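Local coordinates for uncharacterized protein Ta0194 (Thermoplasma acidophilum DSM 1728, PDB 3BDI), which is of unknown function but belongs to the alpha/beta hydrolase superfamily and is predicted to be a CIB-like (ABHD14-family) hydrolase, at residues D63-G68 / E74-D79; S53-N58 / I199-L204; V114-L119 / E137-D142. One frame throughout, in Å; residues are numbered along the deposited sequence.

The three contacts lie at separate places in one alpha/beta hydrolase fold, a mixed sheet with helices packed against it. Interaction 2 spans most of the chain, bringing 53-58, which leads into strand 57-62, against helix 193-205 near the C-terminus. The other two fall within that span, one after the other: interaction 1 folds the loop between strand 57-62 and helix 83-96 onto itself, and interaction 3 joins helix 109-120 to the short helix 140-143. Interactions 1 and 2 have centres 28 Å apart, on opposite sides of the chain's centre, whereas the centres of interactions 1 and 3 are 19 Å apart. One contact is thus local to a loop, another brings distant parts of the chain together, and none touches another.

Interaction 1 (D63-G68 / E74-D79); sequences DYPGFG and EKYGID
Y64 and Y76 meet through a phenol and a backbone carbonyl: Y64 OH donates to Y76 O at 2.7 Å. The carbonyl is approached in its own plane, on a lone pair, with a C=O...donor angle of 144°, and Y76 O in turn lies near the plane of the Y64 ring, at its edge. Swinging CG away from the backbone N (chi1 -164°) carries the Y64 ring across to the 74-79 segment. I78 adds an apolar flank to this bond, its CG2 3.8 Å from Y64 OH. Its other branch ends in CD1, which meets the edge of the F67 ring at 3.9 Å from F67 CE1; the two side chains cross at about a right angle. On the other flank P65 CG rests 4.0 Å from Y76 CB.

A water ties the backbones together, donating to P65 O at 2.8 Å and accepting from I78 N at 2.9 Å. Behind this shell, 64-67 forms a type II turn closed by F67 N to Y64 O, with G66 at phi 91°, a value natural for its third position. P65 CD sits over the centre of one Y64 ring face, 3.4 Å above the plane. Farther out, F89 of helix 83-96 packs edge-to-face with both tyrosine rings, and Y76 OH is bonded to D92 and N12. The Y64 ring also lies near a GxSxG sequence resembling a nucleophile elbow, so this folded loop after strand 57-62 probably borders the active-site region of an alpha/beta hydrolase fold.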
loop_
_atom_site.group_PDB
_atom_site.type_symbol
_atom_site.label_atom_id
_atom_site.label_comp_id
_atom_site.label_asym_id
_atom_site.label_seq_id
_atom_site.Cartn_x
_atom_site.Cartn_y
_atom_site.Cartn_z
ATOM N N ASP A 63 2.232 -8.102 7.504
ATOM C CA ASP A 63 3.673 -7.842 7.675
ATOM C C ASP A 63 4.364 -8.524 6.500
ATOM O O ASP A 63 4.102 -9.711 6.218
ATOM C CB ASP A 63 4.203 -8.348 8.986
ATOM C CG ASP A 63 3.692 -7.565 10.180
ATOM O OD1 ASP A 63 3.050 -6.520 10.009
ATOM O OD2 ASP A 63 3.948 -8.034 11.319
ATOM N N TYR A 64 5.177 -7.777 5.766
ATOM C CA TYR A 64 5.887 -8.316 4.606
ATOM C C TYR A 64 6.794 -9.448 5.104
ATOM O O TYR A 64 7.403 -9.314 6.143
ATOM C CB TYR A 64 6.695 -7.225 3.876
ATOM C CG TYR A 64 7.102 -7.713 2.479
ATOM C CD1 TYR A 64 6.195 -7.714 1.435
ATOM C CD2 TYR A 64 8.300 -8.350 2.303
ATOM C CE1 TYR A 64 6.485 -8.287 0.256
ATOM C CE2 TYR A 64 8.607 -8.943 1.090
ATOM C CZ TYR A 64 7.718 -8.872 0.062
ATOM O OH TYR A 64 7.936 -9.467 -1.130
ATOM N N PRO A 65 6.916 -10.559 4.350
ATOM C CA PRO A 65 7.879 -11.598 4.755
ATOM C C PRO A 65 9.252 -11.053 5.125
ATOM O O PRO A 65 9.813 -10.278 4.376
ATOM C CB PRO A 65 7.911 -12.529 3.525
ATOM C CG PRO A 65 6.496 -12.409 2.970
ATOM C CD PRO A 65 6.142 -10.965 3.139
ATOM N N GLY A 66 9.767 -11.468 6.276
ATOM C CA GLY A 66 11.015 -10.957 6.754
ATOM C C GLY A 66 10.918 -9.754 7.647
ATOM O O GLY A 66 11.948 -9.345 8.223
ATOM N N PHE A 67 9.709 -9.233 7.863
ATOM C CA PHE A 67 9.463 -8.016 8.643
ATOM C C PHE A 67 8.404 -8.332 9.689
ATOM O O PHE A 67 7.601 -9.251 9.538
ATOM C CB PHE A 67 8.943 -6.878 7.746
ATOM C CG PHE A 67 9.977 -6.368 6.795
ATOM C CD1 PHE A 67 10.272 -7.045 5.606
ATOM C CD2 PHE A 67 10.686 -5.224 7.097
ATOM C CE1 PHE A 67 11.213 -6.560 4.751
ATOM C CE2 PHE A 67 11.635 -4.757 6.220
ATOM C CZ PHE A 67 11.925 -5.456 5.084
ATOM N N GLY A 68 8.337 -7.527 10.734
ATOM C CA GLY A 68 7.302 -7.644 11.754
ATOM C C GLY A 68 7.220 -9.044 12.316
ATOM O O GLY A 68 8.205 -9.579 12.804
ATOM N N GLU A 74 12.078 -17.458 1.099
ATOM C CA GLU A 74 12.879 -17.548 -0.104
ATOM C C GLU A 74 12.134 -17.026 -1.302
ATOM O O GLU A 74 12.738 -16.353 -2.134
ATOM C CB GLU A 74 13.322 -18.990 -0.379
ATOM C CG GLU A 74 14.272 -19.518 0.677
ATOM C CD GLU A 74 14.583 -20.975 0.537
ATOM O OE1 GLU A 74 14.815 -21.439 -0.589
ATOM O OE2 GLU A 74 14.581 -21.689 1.566
ATOM N N LYS A 75 10.854 -17.363 -1.425
ATOM C CA LYS A 75 10.060 -16.970 -2.594
ATOM C C LYS A 75 9.819 -15.443 -2.671
ATOM O O LYS A 75 9.821 -14.830 -3.774
ATOM C CB LYS A 75 8.706 -17.702 -2.518
ATOM C CG LYS A 75 7.755 -17.468 -3.666
ATOM C CD LYS A 75 6.535 -18.376 -3.568
ATOM C CE LYS A 75 5.582 -18.109 -4.714
ATOM N NZ LYS A 75 6.097 -18.708 -6.011
ATOM N N TYR A 76 9.572 -14.824 -1.511
ATOM C CA TYR A 76 9.115 -13.432 -1.448
ATOM C C TYR A 76 10.110 -12.491 -0.848
ATOM O O TYR A 76 9.870 -11.283 -0.825
ATOM C CB TYR A 76 7.816 -13.364 -0.632
ATOM C CG TYR A 76 6.685 -14.215 -1.206
ATOM C CD1 TYR A 76 6.229 -14.023 -2.509
ATOM C CD2 TYR A 76 6.027 -15.181 -0.416
ATOM C CE1 TYR A 76 5.211 -14.803 -3.018
ATOM C CE2 TYR A 76 5.014 -15.953 -0.928
ATOM C CZ TYR A 76 4.580 -15.739 -2.210
ATOM O OH TYR A 76 3.533 -16.519 -2.690
ATOM N N GLY A 77 11.225 -12.985 -0.333
ATOM C CA GLY A 77 12.141 -12.132 0.409
ATOM C C GLY A 77 12.710 -11.061 -0.482
ATOM O O GLY A 77 12.925 -11.280 -1.685
ATOM N N ILE A 78 12.950 -9.889 0.103
ATOM C CA ILE A 78 13.478 -8.751 -0.662
ATOM C C ILE A 78 14.915 -8.432 -0.283
ATOM O O ILE A 78 15.432 -7.403 -0.726
ATOM C CB ILE A 78 12.542 -7.504 -0.686
ATOM C CG1 ILE A 78 12.134 -7.088 0.710
ATOM C CG2 ILE A 78 11.307 -7.775 -1.587
ATOM C CD1 ILE A 78 13.209 -6.456 1.449
ATOM N N ASP A 79 15.594 -9.340 0.416
ATOM C CA ASP A 79 17.003 -9.148 0.779
ATOM C C ASP A 79 17.898 -8.813 -0.406
ATOM O O ASP A 79 18.861 -8.074 -0.218
ATOM C CB ASP A 79 17.612 -10.416 1.374
ATOM C CG ASP A 79 16.973 -10.833 2.660
ATOM O OD1 ASP A 79 16.421 -9.959 3.364
ATOM O OD2 ASP A 79 17.053 -12.047 2.974
HETATM O O HOH W 1 12.211 -9.963 2.946
#

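Interaction 2 (S53-N58 / I199-L204); sequences SKIGYN and ITVDFL
I55 and V201 are the closest backbone positions, their CA atoms 7.7 Å apart, where a type I turn from S53 to G56 meets one side of helix 193-205. The same turn ends helix 48-53 in a Schellman motif: G56, with positive phi, is the C' residue, its N bonded to S53 O, while Y57 N returns to Y52 O. The chain then enters strand 57-62.

I55 brings two branches to the helix. CD1 presses on L204 CB at 3.5 Å, the two side chains crossing at about a right angle, and CG2 touches V201 CG1 at 4.0 Å. CG1 of I55 stands between the backbone N and the carbonyl carbon (chi1 59°), which leaves CG2 beside the N and lets the residue spread over both V201 and L204, three residues apart on the helix. In the alpha/beta hydrolase fold this joins the helix-to-strand connection before strand 57-62, an inner strand of the sheet, to the C-terminal helix, and L204 reaches beyond the contact to I30 of the neighbouring strand 28-33.

Y57 meets L204 beside I55, both touching its CB. The ring meets the leucine obliquely, with CE1 3.8 Å from L204 CB and the phenol oxygen 3.7 Å from L204 CD2. A water links the polar ends, lying 2.8 Å from Y57 OH and donating to L204 O at 2.7 Å, so that this late helical carbonyl has a bridge to the phenol. Along the helix, T200 OG1 bonds to F196 O and to Y52 OH, which ties the C-terminal helix to helix 48-53 as well, and D202 forms a salt bridge with R177 of strand 177-181.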
loop_
_atom_site.group_PDB
_atom_site.type_symbol
_atom_site.label_atom_id
_atom_site.label_comp_id
_atom_site.label_asym_id
_atom_site.label_seq_id
_atom_site.Cartn_x
_atom_site.Cartn_y
_atom_site.Cartn_z
ATOM N N SER A 53 -13.042 1.002 6.474
ATOM C CA SER A 53 -14.215 0.152 6.590
ATOM C C SER A 53 -15.519 0.952 6.536
ATOM O O SER A 53 -16.535 0.482 6.037
ATOM C CB SER A 53 -14.140 -0.658 7.884
ATOM O OG SER A 53 -15.184 -1.573 7.936
ATOM N N LYS A 54 -15.497 2.158 7.094
ATOM C CA LYS A 54 -16.694 2.979 7.187
ATOM C C LYS A 54 -17.119 3.514 5.830
ATOM O O LYS A 54 -18.268 4.004 5.736
ATOM C CB LYS A 54 -16.457 4.129 8.170
ATOM C CG LYS A 54 -16.686 3.700 9.599
ATOM C CD LYS A 54 -16.199 4.750 10.605
ATOM C CE LYS A 54 -16.721 4.395 11.992
ATOM N NZ LYS A 54 -16.349 5.438 13.008
ATOM N N ILE A 55 -16.246 3.467 4.825
ATOM C CA ILE A 55 -16.603 3.836 3.430
ATOM C C ILE A 55 -16.739 2.566 2.562
ATOM O O ILE A 55 -16.604 2.642 1.345
ATOM C CB ILE A 55 -15.647 4.923 2.794
ATOM C CG1 ILE A 55 -14.192 4.472 2.749
ATOM C CG2 ILE A 55 -15.756 6.243 3.599
ATOM C CD1 ILE A 55 -13.272 5.289 1.874
ATOM N N GLY A 56 -16.981 1.413 3.197
ATOM C CA GLY A 56 -17.328 0.173 2.495
ATOM C C GLY A 56 -16.211 -0.682 1.915
ATOM O O GLY A 56 -16.483 -1.580 1.123
ATOM N N TYR A 57 -14.961 -0.421 2.315
ATOM C CA TYR A 57 -13.819 -1.266 1.937
ATOM C C TYR A 57 -13.535 -2.376 2.973
ATOM O O TYR A 57 -13.517 -2.153 4.181
ATOM C CB TYR A 57 -12.550 -0.416 1.720
ATOM C CG TYR A 57 -12.511 0.382 0.433
ATOM C CD1 TYR A 57 -13.219 1.592 0.307
ATOM C CD2 TYR A 57 -11.796 -0.016 -0.680
ATOM C CE1 TYR A 57 -13.192 2.340 -0.871
ATOM C CE2 TYR A 57 -11.762 0.738 -1.857
ATOM C CZ TYR A 57 -12.498 1.908 -2.000
ATOM O OH TYR A 57 -12.426 2.669 -3.152
ATOM N N ASN A 58 -13.323 -3.601 2.487
ATOM C CA ASN A 58 -12.659 -4.649 3.262
ATOM C C ASN A 58 -11.181 -4.269 3.307
ATOM O O ASN A 58 -10.597 -3.961 2.283
ATOM C CB ASN A 58 -12.869 -6.011 2.607
ATOM C CG ASN A 58 -14.227 -6.578 2.914
ATOM O OD1 ASN A 58 -14.892 -6.160 3.850
ATOM N ND2 ASN A 58 -14.605 -7.593 2.170
ATOM N N ILE A 199 -7.458 12.941 3.280
ATOM C CA ILE A 199 -7.066 12.894 1.876
ATOM C C ILE A 199 -7.323 11.496 1.288
ATOM O O ILE A 199 -7.861 11.354 0.172
ATOM C CB ILE A 199 -5.584 13.284 1.689
ATOM C CG1 ILE A 199 -5.375 14.767 1.993
ATOM C CG2 ILE A 199 -5.071 12.904 0.268
ATOM C CD1 ILE A 199 -3.903 15.022 2.340
ATOM N N THR A 200 -6.936 10.421 1.999
ATOM C CA THR A 200 -7.093 9.087 1.454
ATOM C C THR A 200 -8.555 8.659 1.397
ATOM O O THR A 200 -8.978 8.048 0.436
ATOM C CB THR A 200 -6.237 8.024 2.153
ATOM O OG1 THR A 200 -6.565 7.978 3.561
ATOM C CG2 THR A 200 -4.712 8.263 1.881
ATOM N N VAL A 201 -9.354 9.017 2.394
ATOM C CA VAL A 201 -10.777 8.746 2.352
ATOM C C VAL A 201 -11.436 9.485 1.178
ATOM O O VAL A 201 -12.289 8.929 0.482
ATOM C CB VAL A 201 -11.459 9.072 3.701
ATOM C CG1 VAL A 201 -12.999 9.125 3.572
ATOM C CG2 VAL A 201 -11.042 8.046 4.761
ATOM N N ASP A 202 -11.072 10.751 0.975
ATOM C CA ASP A 202 -11.656 11.492 -0.130
ATOM C C ASP A 202 -11.323 10.817 -1.482
ATOM O O ASP A 202 -12.194 10.659 -2.353
ATOM C CB ASP A 202 -11.143 12.905 -0.115
ATOM C CG ASP A 202 -11.777 13.735 -1.143
ATOM O OD1 ASP A 202 -12.972 14.113 -0.979
ATOM O OD2 ASP A 202 -11.101 13.952 -2.135
ATOM N N PHE A 203 -10.063 10.404 -1.684
ATOM C CA PHE A 203 -9.683 9.697 -2.870
ATOM C C PHE A 203 -10.482 8.419 -3.081
ATOM O O PHE A 203 -10.984 8.132 -4.151
ATOM C CB PHE A 203 -8.175 9.384 -2.813
ATOM C CG PHE A 203 -7.681 8.495 -3.922
ATOM C CD1 PHE A 203 -7.453 8.983 -5.197
ATOM C CD2 PHE A 203 -7.390 7.164 -3.704
ATOM C CE1 PHE A 203 -7.017 8.150 -6.176
ATOM C CE2 PHE A 203 -6.934 6.353 -4.698
ATOM C CZ PHE A 203 -6.749 6.859 -5.929
ATOM N N LEU A 204 -10.585 7.608 -2.023
ATOM C CA LEU A 204 -11.272 6.329 -2.137
ATOM C C LEU A 204 -12.757 6.519 -2.384
ATOM O O LEU A 204 -13.382 5.727 -3.129
ATOM C CB LEU A 204 -11.042 5.480 -0.870
ATOM C CG LEU A 204 -9.635 5.018 -0.659
ATOM C CD1 LEU A 204 -9.401 4.374 0.747
ATOM C CD2 LEU A 204 -9.227 3.976 -1.739
HETATM O O HOH W 2 -15.081 3.601 -3.073
#

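Interaction 3 (V114-L119 / E137-D142); sequences VIMTTL and ESLKGD
L119 and L139 make the apolar part of this surface contact, together with M116; CD1 of L119 lies 4.0 Å from L139 CB as the two leucines cross obliquely. The selenomethionine M116 adds its terminal methyl: CE sits 3.8 Å from L139 CD1, and CD2 of the same leucine is also close, so the methyl meets both ends of the fork. Although M116 leaves the backbone with CG trans to the N (chi1 -178°), the chain bends at the next two torsions (64° and 84°), and this folding brings CE round to the leucine. Neighbouring I115 rests on P133 and V136 of the intervening loop.

A second kind of contact sets hydrocarbon against a polar residue. L119 CD1 lies 3.6 Å from D142 CB, while the other methyl, CD2, approaches D142 O at 3.2 Å, close for a carbon–oxygen contact. The aspartate is thus met at its CB and main chain, and its carboxylate leads away from helix 109-120.

In the fold, helix 109-120 starts within a GxSxG sequence that resembles a nucleophile elbow, and the short helix 140-143 comes after strand 125-131. L139 stands at the N-cap position of that helix, with D142 N bonded back to L139 O, so the residue just before the helix also supplies a side chain to the contact.

The polar bonds lie within a segment or lead outside the pair. V114 O receives two from T118, one from its N at 3.1 Å and one from OG1 at 2.9 Å, arriving from opposite faces of the carbonyl plane. K140, for its part, forms a salt bridge with E168 of helix 163-172.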
loop_
_atom_site.group_PDB
_atom_site.type_symbol
_atom_site.label_atom_id
_atom_site.label_comp_id
_atom_site.label_asym_id
_atom_site.label_seq_id
_atom_site.Cartn_x
_atom_site.Cartn_y
_atom_site.Cartn_z
ATOM N N VAL A 114 3.692 -1.641 -4.426
ATOM C CA VAL A 114 2.376 -1.547 -5.069
ATOM C C VAL A 114 2.486 -1.030 -6.506
ATOM O O VAL A 114 1.684 -1.442 -7.368
ATOM C CB VAL A 114 1.368 -0.720 -4.288
ATOM C CG1 VAL A 114 1.123 -1.357 -2.939
ATOM C CG2 VAL A 114 1.758 0.756 -4.158
ATOM N N ILE A 115 3.459 -0.169 -6.770
ATOM C CA ILE A 115 3.711 0.257 -8.168
ATOM C C ILE A 115 4.097 -0.971 -9.007
ATOM O O ILE A 115 3.484 -1.238 -10.074
ATOM C CB ILE A 115 4.722 1.428 -8.219
ATOM C CG1 ILE A 115 3.981 2.693 -7.708
ATOM C CG2 ILE A 115 5.293 1.654 -9.647
ATOM C CD1 ILE A 115 4.824 3.873 -7.446
HETATM N N MSE A 116 5.070 -1.736 -8.536
HETATM C CA MSE A 116 5.494 -2.899 -9.272
HETATM C C MSE A 116 4.371 -3.891 -9.489
HETATM O O MSE A 116 4.245 -4.493 -10.578
HETATM C CB MSE A 116 6.666 -3.612 -8.596
HETATM C CG MSE A 116 7.177 -4.838 -9.402
HETATM SE SE MSE A 116 7.926 -4.371 -11.153
HETATM C CE MSE A 116 9.602 -3.966 -10.516
ATOM N N THR A 117 3.545 -4.111 -8.485
ATOM C CA THR A 117 2.394 -4.994 -8.648
ATOM C C THR A 117 1.433 -4.526 -9.755
ATOM O O THR A 117 0.908 -5.345 -10.517
ATOM C CB THR A 117 1.624 -5.111 -7.334
ATOM O OG1 THR A 117 2.531 -5.552 -6.320
ATOM C CG2 THR A 117 0.443 -6.058 -7.430
ATOM N N THR A 118 1.248 -3.215 -9.868
ATOM C CA THR A 118 0.392 -2.656 -10.935
ATOM C C THR A 118 1.035 -2.809 -12.309
ATOM O O THR A 118 0.330 -3.087 -13.272
ATOM C CB THR A 118 0.052 -1.191 -10.627
ATOM O OG1 THR A 118 -0.472 -1.098 -9.292
ATOM C CG2 THR A 118 -1.009 -0.675 -11.569
ATOM N N LEU A 119 2.349 -2.713 -12.384
ATOM C CA LEU A 119 3.077 -2.909 -13.656
ATOM C C LEU A 119 3.006 -4.367 -14.098
ATOM O O LEU A 119 2.898 -4.646 -15.290
ATOM C CB LEU A 119 4.539 -2.465 -13.536
ATOM C CG LEU A 119 4.745 -0.982 -13.236
ATOM C CD1 LEU A 119 6.236 -0.664 -13.041
ATOM C CD2 LEU A 119 4.113 -0.126 -14.312
ATOM N N GLU A 137 12.560 4.401 -9.066
ATOM C CA GLU A 137 13.129 5.386 -9.998
ATOM C C GLU A 137 13.529 4.775 -11.313
ATOM O O GLU A 137 13.518 5.469 -12.300
ATOM C CB GLU A 137 14.312 6.094 -9.377
ATOM C CG GLU A 137 13.927 7.008 -8.245
ATOM C CD GLU A 137 15.057 7.863 -7.746
ATOM O OE1 GLU A 137 15.598 8.622 -8.569
ATOM O OE2 GLU A 137 15.396 7.798 -6.542
ATOM N N SER A 138 13.793 3.483 -11.348
ATOM C CA SER A 138 14.120 2.805 -12.610
ATOM C C SER A 138 12.919 2.353 -13.444
ATOM O O SER A 138 13.102 1.767 -14.531
ATOM C CB SER A 138 14.967 1.571 -12.299
ATOM O OG SER A 138 14.170 0.531 -11.738
ATOM N N LEU A 139 11.704 2.602 -12.956
ATOM C CA LEU A 139 10.476 2.094 -13.563
ATOM C C LEU A 139 9.633 3.152 -14.239
ATOM O O LEU A 139 8.500 2.897 -14.593
ATOM C CB LEU A 139 9.642 1.447 -12.462
ATOM C CG LEU A 139 10.347 0.331 -11.702
ATOM C CD1 LEU A 139 9.456 -0.218 -10.580
ATOM C CD2 LEU A 139 10.709 -0.746 -12.695
ATOM N N LYS A 140 10.195 4.323 -14.504
ATOM C CA LYS A 140 9.419 5.461 -15.039
ATOM C C LYS A 140 8.771 5.133 -16.381
ATOM O O LYS A 140 7.627 5.554 -16.654
ATOM C CB LYS A 140 10.331 6.679 -15.200
ATOM C CG LYS A 140 10.906 7.173 -13.896
ATOM C CD LYS A 140 11.838 8.353 -14.138
ATOM C CE LYS A 140 12.539 8.714 -12.850
ATOM N NZ LYS A 140 13.472 9.878 -13.061
ATOM N N GLY A 141 9.485 4.397 -17.242
ATOM C CA GLY A 141 8.965 4.096 -18.568
ATOM C C GLY A 141 7.770 3.162 -18.468
ATOM O O GLY A 141 6.870 3.201 -19.306
ATOM N N ASP A 142 7.714 2.349 -17.412
ATOM C CA ASP A 142 6.576 1.452 -17.258
ATOM C C ASP A 142 5.439 2.147 -16.509
ATOM O O ASP A 142 4.246 1.925 -16.774
ATOM C CB ASP A 142 7.032 0.206 -16.493
ATOM C CG ASP A 142 8.289 -0.415 -17.097
ATOM O OD1 ASP A 142 8.130 -1.204 -18.048
ATOM O OD2 ASP A 142 9.422 -0.095 -16.636
#